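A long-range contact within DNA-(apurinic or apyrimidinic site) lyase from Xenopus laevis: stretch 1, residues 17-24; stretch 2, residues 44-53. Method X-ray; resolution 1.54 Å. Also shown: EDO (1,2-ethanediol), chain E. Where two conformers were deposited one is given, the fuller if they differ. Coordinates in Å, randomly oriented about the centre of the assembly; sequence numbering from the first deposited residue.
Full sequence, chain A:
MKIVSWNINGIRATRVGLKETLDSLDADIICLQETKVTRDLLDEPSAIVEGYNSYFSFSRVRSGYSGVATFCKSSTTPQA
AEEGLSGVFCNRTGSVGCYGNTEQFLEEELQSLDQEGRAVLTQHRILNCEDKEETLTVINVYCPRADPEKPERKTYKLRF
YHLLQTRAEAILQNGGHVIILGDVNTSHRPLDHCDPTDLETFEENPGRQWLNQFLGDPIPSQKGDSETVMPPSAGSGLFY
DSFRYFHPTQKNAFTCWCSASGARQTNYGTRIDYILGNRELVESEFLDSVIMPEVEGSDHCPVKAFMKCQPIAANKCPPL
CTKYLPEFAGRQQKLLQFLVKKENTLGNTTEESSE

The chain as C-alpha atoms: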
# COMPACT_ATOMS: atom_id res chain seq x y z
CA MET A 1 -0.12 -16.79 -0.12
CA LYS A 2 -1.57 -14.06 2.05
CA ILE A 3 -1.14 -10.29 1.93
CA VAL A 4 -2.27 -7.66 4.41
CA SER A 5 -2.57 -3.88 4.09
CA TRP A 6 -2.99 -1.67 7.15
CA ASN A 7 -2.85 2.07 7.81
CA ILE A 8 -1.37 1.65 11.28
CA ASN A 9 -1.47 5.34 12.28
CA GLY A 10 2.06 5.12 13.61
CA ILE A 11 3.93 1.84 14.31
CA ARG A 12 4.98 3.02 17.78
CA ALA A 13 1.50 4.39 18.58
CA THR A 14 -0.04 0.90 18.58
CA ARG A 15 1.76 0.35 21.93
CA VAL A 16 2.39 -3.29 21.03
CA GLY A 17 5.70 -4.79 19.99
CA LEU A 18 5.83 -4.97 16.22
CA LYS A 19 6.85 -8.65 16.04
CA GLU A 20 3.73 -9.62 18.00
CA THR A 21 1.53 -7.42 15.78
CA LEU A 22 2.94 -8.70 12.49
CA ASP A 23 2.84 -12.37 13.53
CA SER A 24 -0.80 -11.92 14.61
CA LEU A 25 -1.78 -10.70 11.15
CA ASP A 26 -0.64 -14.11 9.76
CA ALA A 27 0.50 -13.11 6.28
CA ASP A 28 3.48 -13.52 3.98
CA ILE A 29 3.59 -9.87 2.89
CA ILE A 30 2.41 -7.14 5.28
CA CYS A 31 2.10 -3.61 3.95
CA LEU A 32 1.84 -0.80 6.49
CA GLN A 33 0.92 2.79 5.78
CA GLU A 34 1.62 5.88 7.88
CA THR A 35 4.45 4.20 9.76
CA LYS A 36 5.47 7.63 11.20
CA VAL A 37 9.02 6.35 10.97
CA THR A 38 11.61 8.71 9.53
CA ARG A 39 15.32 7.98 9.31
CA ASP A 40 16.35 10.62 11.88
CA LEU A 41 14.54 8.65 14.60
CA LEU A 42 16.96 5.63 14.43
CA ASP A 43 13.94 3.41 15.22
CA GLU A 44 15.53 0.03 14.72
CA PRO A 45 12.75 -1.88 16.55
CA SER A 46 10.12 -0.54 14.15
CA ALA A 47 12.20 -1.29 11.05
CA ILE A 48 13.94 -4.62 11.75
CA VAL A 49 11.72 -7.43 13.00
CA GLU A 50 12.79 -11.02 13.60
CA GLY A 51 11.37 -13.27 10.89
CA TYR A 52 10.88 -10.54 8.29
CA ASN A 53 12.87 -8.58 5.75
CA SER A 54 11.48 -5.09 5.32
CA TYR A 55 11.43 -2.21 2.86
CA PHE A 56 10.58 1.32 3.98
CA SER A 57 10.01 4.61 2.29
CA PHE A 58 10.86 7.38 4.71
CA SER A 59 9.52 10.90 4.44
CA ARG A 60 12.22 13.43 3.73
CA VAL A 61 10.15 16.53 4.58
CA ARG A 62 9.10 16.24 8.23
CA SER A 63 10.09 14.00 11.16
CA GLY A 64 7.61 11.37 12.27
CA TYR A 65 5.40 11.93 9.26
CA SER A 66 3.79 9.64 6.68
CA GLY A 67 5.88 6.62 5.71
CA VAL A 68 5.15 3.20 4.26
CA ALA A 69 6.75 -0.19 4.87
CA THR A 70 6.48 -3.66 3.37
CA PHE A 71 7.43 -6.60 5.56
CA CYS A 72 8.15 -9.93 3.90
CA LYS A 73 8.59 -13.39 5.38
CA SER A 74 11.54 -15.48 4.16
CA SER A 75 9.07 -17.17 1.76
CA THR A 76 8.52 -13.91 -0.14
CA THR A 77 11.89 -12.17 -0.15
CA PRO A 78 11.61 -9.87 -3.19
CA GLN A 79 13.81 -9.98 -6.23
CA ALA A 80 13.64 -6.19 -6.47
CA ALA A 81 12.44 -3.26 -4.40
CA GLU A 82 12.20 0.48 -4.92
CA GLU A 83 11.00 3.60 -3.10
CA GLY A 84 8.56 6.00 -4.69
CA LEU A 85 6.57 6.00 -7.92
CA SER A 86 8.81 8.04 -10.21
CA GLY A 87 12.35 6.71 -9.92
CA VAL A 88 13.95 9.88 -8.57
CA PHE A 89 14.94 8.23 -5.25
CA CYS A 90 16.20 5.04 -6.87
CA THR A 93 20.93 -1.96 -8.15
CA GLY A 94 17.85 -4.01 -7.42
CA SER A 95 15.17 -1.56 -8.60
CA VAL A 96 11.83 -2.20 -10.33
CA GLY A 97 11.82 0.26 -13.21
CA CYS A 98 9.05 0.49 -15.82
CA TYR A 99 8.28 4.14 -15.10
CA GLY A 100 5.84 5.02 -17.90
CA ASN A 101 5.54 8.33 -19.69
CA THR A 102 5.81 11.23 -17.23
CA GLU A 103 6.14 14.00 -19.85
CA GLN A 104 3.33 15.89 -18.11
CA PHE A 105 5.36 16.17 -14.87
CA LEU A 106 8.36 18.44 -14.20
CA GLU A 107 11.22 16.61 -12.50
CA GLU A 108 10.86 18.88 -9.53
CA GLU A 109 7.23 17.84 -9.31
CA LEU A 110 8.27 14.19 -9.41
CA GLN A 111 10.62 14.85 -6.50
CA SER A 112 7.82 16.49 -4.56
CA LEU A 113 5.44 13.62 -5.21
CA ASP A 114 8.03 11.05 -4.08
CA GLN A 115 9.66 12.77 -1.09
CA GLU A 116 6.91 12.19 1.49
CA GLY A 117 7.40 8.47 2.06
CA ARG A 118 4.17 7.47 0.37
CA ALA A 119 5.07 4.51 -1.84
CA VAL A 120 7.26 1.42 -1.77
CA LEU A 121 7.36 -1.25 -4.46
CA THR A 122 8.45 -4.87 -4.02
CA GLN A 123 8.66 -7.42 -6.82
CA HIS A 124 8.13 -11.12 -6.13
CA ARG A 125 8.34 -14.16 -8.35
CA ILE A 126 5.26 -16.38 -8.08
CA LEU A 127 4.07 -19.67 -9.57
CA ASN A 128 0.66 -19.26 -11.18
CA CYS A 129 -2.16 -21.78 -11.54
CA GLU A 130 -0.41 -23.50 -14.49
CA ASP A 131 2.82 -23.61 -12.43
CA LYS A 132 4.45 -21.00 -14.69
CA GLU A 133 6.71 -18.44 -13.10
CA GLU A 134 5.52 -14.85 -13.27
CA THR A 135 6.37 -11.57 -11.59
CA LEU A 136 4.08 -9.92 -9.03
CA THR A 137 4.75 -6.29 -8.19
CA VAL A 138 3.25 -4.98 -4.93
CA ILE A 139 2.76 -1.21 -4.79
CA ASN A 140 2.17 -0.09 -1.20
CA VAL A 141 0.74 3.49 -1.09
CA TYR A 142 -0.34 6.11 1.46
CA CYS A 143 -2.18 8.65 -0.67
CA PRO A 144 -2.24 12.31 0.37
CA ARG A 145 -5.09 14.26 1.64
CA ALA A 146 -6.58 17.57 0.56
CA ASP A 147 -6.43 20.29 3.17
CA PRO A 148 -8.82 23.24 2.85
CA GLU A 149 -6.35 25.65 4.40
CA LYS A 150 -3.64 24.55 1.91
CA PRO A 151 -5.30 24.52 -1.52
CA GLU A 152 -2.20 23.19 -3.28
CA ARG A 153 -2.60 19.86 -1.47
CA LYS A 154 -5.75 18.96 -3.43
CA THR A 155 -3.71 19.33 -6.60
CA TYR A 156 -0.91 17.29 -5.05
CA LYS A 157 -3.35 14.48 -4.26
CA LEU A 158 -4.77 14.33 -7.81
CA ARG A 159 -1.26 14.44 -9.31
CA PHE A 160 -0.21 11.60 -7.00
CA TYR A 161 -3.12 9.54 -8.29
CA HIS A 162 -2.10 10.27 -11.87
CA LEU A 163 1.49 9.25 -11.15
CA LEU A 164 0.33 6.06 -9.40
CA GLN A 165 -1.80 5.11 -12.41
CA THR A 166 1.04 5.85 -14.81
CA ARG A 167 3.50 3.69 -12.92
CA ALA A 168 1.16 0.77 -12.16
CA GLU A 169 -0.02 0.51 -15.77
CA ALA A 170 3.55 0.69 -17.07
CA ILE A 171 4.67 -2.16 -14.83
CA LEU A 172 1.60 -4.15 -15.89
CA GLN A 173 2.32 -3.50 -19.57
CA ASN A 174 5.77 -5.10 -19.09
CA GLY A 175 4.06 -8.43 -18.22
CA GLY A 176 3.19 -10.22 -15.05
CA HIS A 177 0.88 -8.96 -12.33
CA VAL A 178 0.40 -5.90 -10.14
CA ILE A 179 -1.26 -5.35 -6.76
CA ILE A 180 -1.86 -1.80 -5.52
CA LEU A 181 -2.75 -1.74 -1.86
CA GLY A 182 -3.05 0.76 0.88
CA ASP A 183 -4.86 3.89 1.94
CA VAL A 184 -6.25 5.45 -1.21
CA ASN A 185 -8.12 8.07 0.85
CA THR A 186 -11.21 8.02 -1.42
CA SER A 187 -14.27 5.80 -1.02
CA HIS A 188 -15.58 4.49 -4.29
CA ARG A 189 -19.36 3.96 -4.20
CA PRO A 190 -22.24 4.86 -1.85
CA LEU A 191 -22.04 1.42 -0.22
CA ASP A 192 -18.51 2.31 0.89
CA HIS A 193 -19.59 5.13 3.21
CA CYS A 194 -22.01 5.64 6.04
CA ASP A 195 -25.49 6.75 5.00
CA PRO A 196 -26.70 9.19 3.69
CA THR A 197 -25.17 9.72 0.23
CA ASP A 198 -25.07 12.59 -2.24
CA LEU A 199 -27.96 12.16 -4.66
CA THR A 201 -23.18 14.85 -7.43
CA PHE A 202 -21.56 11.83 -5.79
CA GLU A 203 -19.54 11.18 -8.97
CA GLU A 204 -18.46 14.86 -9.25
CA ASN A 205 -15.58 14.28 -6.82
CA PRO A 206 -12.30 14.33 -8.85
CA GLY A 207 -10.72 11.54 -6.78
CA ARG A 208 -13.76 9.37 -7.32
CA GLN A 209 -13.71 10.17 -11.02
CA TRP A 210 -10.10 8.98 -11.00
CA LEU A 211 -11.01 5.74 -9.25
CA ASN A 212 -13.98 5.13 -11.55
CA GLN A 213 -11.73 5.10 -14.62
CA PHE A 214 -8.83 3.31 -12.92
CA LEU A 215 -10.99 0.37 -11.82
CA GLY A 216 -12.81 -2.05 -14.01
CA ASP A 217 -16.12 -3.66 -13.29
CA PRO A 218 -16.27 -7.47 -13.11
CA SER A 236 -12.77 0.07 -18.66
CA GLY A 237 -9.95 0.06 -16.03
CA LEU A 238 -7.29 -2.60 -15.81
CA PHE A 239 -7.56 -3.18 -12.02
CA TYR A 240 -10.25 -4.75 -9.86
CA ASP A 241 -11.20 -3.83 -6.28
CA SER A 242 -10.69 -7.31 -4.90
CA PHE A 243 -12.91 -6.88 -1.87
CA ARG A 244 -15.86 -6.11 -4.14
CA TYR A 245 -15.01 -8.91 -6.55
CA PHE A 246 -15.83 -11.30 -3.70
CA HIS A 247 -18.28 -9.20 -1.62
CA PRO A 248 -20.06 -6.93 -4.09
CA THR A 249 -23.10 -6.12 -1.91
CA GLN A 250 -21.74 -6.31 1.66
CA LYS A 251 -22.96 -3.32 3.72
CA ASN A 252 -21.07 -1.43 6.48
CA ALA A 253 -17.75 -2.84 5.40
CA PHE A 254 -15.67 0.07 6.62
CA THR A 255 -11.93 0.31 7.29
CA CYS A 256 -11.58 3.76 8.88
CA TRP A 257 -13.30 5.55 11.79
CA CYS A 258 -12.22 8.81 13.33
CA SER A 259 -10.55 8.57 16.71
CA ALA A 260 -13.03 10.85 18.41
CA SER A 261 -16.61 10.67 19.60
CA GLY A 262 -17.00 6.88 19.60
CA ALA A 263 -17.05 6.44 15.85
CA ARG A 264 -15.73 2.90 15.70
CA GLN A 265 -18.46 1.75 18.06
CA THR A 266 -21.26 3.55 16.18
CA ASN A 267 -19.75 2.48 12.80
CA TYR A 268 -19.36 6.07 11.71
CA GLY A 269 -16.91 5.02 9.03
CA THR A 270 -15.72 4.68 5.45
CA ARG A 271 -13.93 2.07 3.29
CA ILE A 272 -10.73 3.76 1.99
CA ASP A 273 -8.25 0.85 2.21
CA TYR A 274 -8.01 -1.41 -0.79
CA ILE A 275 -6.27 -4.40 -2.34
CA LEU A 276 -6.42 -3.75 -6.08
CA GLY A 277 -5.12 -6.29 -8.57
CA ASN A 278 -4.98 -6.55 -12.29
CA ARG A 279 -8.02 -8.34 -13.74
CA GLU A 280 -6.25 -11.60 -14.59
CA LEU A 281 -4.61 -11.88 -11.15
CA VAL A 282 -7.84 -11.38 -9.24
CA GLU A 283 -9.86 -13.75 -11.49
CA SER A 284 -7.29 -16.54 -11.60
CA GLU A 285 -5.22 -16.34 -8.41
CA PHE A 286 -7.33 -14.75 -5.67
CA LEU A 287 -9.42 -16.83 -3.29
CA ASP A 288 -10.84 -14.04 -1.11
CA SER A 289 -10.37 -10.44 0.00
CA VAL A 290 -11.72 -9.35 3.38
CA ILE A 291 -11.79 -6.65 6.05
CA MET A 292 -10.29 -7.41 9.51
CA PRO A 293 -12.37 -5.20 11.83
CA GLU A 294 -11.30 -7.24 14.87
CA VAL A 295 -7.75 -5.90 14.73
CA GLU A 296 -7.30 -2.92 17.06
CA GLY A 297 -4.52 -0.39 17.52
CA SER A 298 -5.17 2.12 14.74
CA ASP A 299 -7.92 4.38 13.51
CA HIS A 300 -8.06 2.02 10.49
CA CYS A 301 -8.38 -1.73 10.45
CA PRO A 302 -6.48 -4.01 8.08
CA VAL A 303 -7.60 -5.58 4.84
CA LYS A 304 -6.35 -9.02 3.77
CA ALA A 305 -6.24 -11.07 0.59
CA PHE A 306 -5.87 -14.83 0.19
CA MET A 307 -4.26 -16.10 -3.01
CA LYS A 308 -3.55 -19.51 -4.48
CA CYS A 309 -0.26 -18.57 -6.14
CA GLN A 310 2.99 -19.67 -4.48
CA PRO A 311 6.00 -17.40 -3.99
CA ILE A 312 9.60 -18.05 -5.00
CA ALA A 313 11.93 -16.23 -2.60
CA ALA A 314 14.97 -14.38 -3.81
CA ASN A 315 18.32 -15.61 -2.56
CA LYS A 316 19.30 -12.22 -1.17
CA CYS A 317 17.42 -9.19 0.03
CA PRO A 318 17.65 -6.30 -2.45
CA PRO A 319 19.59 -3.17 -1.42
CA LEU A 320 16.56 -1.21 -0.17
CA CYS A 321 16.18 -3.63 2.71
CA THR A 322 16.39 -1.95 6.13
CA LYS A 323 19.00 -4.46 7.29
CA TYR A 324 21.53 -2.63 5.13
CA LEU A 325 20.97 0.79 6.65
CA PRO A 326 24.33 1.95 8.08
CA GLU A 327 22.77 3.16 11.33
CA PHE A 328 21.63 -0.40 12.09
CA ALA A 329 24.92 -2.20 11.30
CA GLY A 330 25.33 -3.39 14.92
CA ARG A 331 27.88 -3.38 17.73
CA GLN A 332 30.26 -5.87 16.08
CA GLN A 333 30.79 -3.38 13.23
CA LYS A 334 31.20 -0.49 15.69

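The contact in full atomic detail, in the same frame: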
# COMPACT_ATOMS: atom_id res chain seq x y z
N GLY A 17 4.50 -4.46 20.74
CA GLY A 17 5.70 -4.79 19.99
C GLY A 17 5.36 -5.20 18.56
O GLY A 17 4.38 -5.91 18.31
N LEU A 18 6.18 -4.75 17.61
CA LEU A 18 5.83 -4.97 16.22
C LEU A 18 5.91 -6.44 15.83
O LEU A 18 5.06 -6.89 15.04
CB LEU A 18 6.70 -4.08 15.33
CG LEU A 18 6.37 -4.08 13.86
CD1 LEU A 18 4.95 -3.68 13.57
CD2 LEU A 18 7.39 -3.22 13.13
N LYS A 19 6.83 -7.24 16.38
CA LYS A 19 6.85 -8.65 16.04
C LYS A 19 5.52 -9.31 16.37
O LYS A 19 4.96 -10.06 15.57
CB LYS A 19 7.99 -9.38 16.74
CG LYS A 19 8.08 -10.83 16.27
CD LYS A 19 9.33 -11.49 16.78
CE LYS A 19 9.47 -12.88 16.19
NZ LYS A 19 8.27 -13.71 16.41
N GLU A 20 5.00 -9.04 17.58
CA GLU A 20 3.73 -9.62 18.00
C GLU A 20 2.63 -9.20 17.03
O GLU A 20 1.82 -10.04 16.58
CB GLU A 20 3.40 -9.19 19.43
CG GLU A 20 2.01 -9.57 19.88
CD GLU A 20 1.69 -9.12 21.32
OE1 GLU A 20 2.61 -8.75 22.08
OE2 GLU A 20 0.49 -9.14 21.68
N THR A 21 2.55 -7.89 16.70
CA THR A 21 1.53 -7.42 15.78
C THR A 21 1.64 -8.09 14.43
O THR A 21 0.63 -8.61 13.91
CB THR A 21 1.68 -5.90 15.65
OG1 THR A 21 1.42 -5.33 16.95
CG2 THR A 21 0.74 -5.32 14.59
N LEU A 22 2.83 -8.12 13.83
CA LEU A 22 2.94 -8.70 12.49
C LEU A 22 2.61 -10.18 12.51
O LEU A 22 1.87 -10.67 11.65
CB LEU A 22 4.35 -8.49 11.90
CG LEU A 22 4.78 -7.06 11.66
CD1 LEU A 22 6.22 -7.06 11.13
CD2 LEU A 22 3.86 -6.37 10.70
N ASP A 23 3.15 -10.94 13.48
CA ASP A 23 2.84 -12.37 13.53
C ASP A 23 1.34 -12.60 13.63
O ASP A 23 0.81 -13.55 13.04
CB ASP A 23 3.56 -12.98 14.72
CG ASP A 23 5.09 -13.11 14.52
OD1 ASP A 23 5.62 -12.82 13.43
OD2 ASP A 23 5.78 -13.53 15.48
N SER A 24 0.62 -11.75 14.39
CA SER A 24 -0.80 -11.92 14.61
C SER A 24 -1.61 -11.73 13.34
O SER A 24 -2.72 -12.26 13.23
CB SER A 24 -1.30 -10.95 15.68
OG SER A 24 -1.47 -9.63 15.18
N GLU A 44 15.20 1.38 15.15
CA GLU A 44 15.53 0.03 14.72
C GLU A 44 14.43 -0.95 15.08
O GLU A 44 14.11 -1.81 14.25
CB GLU A 44 16.86 -0.38 15.34
CG GLU A 44 17.39 -1.67 14.74
CD GLU A 44 18.63 -2.16 15.47
OE1 GLU A 44 18.61 -2.18 16.72
OE2 GLU A 44 19.63 -2.51 14.80
N PRO A 45 13.80 -0.87 16.25
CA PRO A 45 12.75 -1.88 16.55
C PRO A 45 11.56 -1.81 15.63
O PRO A 45 10.88 -2.81 15.48
CB PRO A 45 12.38 -1.55 18.00
CG PRO A 45 13.64 -0.94 18.59
CD PRO A 45 14.19 -0.08 17.43
N SER A 46 11.24 -0.65 15.06
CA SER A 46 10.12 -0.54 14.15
C SER A 46 10.50 -0.97 12.75
O SER A 46 9.60 -1.25 11.96
CB SER A 46 9.59 0.88 14.16
OG SER A 46 9.03 1.22 15.41
N ALA A 47 11.76 -0.99 12.42
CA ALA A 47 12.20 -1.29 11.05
C ALA A 47 12.67 -2.71 10.88
O ALA A 47 12.43 -3.29 9.81
CB ALA A 47 13.32 -0.33 10.66
N ILE A 48 13.33 -3.30 11.86
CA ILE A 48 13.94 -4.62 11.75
C ILE A 48 13.22 -5.53 12.72
O ILE A 48 13.29 -5.35 13.95
CB ILE A 48 15.45 -4.55 11.98
CG1 ILE A 48 16.06 -3.75 10.82
CG2 ILE A 48 16.06 -5.97 11.94
CD1 ILE A 48 17.51 -3.50 10.93
N VAL A 49 12.49 -6.51 12.18
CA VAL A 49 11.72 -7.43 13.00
C VAL A 49 12.16 -8.85 12.70
O VAL A 49 12.21 -9.25 11.52
CB VAL A 49 10.20 -7.26 12.70
CG1 VAL A 49 9.42 -8.18 13.55
CG2 VAL A 49 9.77 -5.82 12.96
N GLU A 50 12.39 -9.62 13.74
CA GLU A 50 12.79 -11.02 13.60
C GLU A 50 11.76 -11.78 12.76
O GLU A 50 10.56 -11.71 13.03
CB GLU A 50 12.91 -11.68 14.96
CG GLU A 50 13.41 -13.11 14.88
CD GLU A 50 13.34 -13.82 16.23
OE1 GLU A 50 13.32 -13.12 17.27
OE2 GLU A 50 13.28 -15.06 16.24
N GLY A 51 12.25 -12.54 11.77
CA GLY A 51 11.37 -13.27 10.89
C GLY A 51 10.92 -12.55 9.64
O GLY A 51 10.19 -13.13 8.82
N TYR A 52 11.29 -11.29 9.45
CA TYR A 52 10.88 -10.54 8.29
C TYR A 52 12.06 -9.79 7.71
O TYR A 52 13.02 -9.45 8.42
CB TYR A 52 9.82 -9.48 8.62
CG TYR A 52 8.55 -10.07 9.21
CD1 TYR A 52 8.49 -10.33 10.57
CD2 TYR A 52 7.47 -10.43 8.42
CE1 TYR A 52 7.35 -10.90 11.16
CE2 TYR A 52 6.31 -11.02 9.01
CZ TYR A 52 6.29 -11.24 10.36
OH TYR A 52 5.15 -11.86 10.88
N ASN A 53 11.99 -9.54 6.40
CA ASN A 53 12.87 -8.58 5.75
C ASN A 53 11.98 -7.45 5.26
O ASN A 53 10.91 -7.70 4.70
CB ASN A 53 13.72 -9.19 4.62
CG ASN A 53 12.96 -10.00 3.58
OD1 ASN A 53 12.73 -9.52 2.44
ND2 ASN A 53 12.58 -11.21 3.92
C1 EDO E . 9.97 -16.24 14.04
O1 EDO E . 10.19 -16.02 15.44
C2 EDO E . 11.29 -16.11 13.30
O2 EDO E . 11.19 -16.74 12.01
O HOH W 1 8.34 -13.39 13.34
O HOH W 2 2.51 -12.72 9.88

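How does the start of the helix in stretch 1 meet the other stretch? Gly17 caps the helix without touching stretch 2, and Leu18 makes the first contact. Its CA-to-CB bond points toward stretch 2, and with chi1 t and chi2 p its CD2 lies 3.5 Å from CG2 of Val49. The same Leu18 CD2 sits 3.2 Å from the backbone O of Ser46, a carbonyl that is buried here without a polar partner. Leucine and the beta-branched valine, both buried, suit this spot because neither brings a polar group that would need satisfying.

What does Lys19 do at the border of the contact? Its backbone is where the two stretches run close, with Lys19 CA 3.6 Å from Val49 CG1. From there the side chain extends, t through chi1 to chi3, so that its methylenes cover stretch 2: Lys19 CE is 3.5 Å from Glu50 O and 3.8 Å from Glu50 CB. The amine at the tip turns back to its own helix, where Lys19 NZ forms a salt bridge with Asp23 OD2 at 2.7 Å, one turn further on. An ethanediol, probably from the crystallisation liquor, adds weak hydrogen bonds to Lys19 and Glu50.

Where does the helix meet the tyrosine? Glu20 points away and Thr21 is out of reach, so the next contact comes from Leu22, one turn after Leu18 and likewise directed toward stretch 2. Its CD1 lies over one face of the Tyr52 ring, 4.0 Å from the centroid and 12° off the ring normal, a CH-pi contact. Leu22 CB packs 3.7 Å from Tyr52 CZ, and Leu22 CD1 also reaches to 4.2 Å from Val49 CG1. In the type II turn from Val49 to Tyr52, closed by a 3.0 Å hydrogen bond from Tyr52 N to Val49 O, the CA-to-CB bonds of both end residues point toward the helix; Gly51 within it has phi/psi of 90/-3, angles that by themselves call for glycine.

What fixes the polar end of the contact? Tyr52 OH donates a hydrogen bond of 2.8 Å to Asp23 OD1, the one direct hydrogen bond between the stretches. The two carboxylate oxygens of Asp23 therefore serve different partners, OD1 the tyrosine and OD2 the lysine. Water extends the link: one molecule donates to both Asp23 OD1 and Glu50 O, and another to both Leu22 O and Tyr52 OH. Ser24 points away, and the contact ends, having buried 387 Å² over both sides.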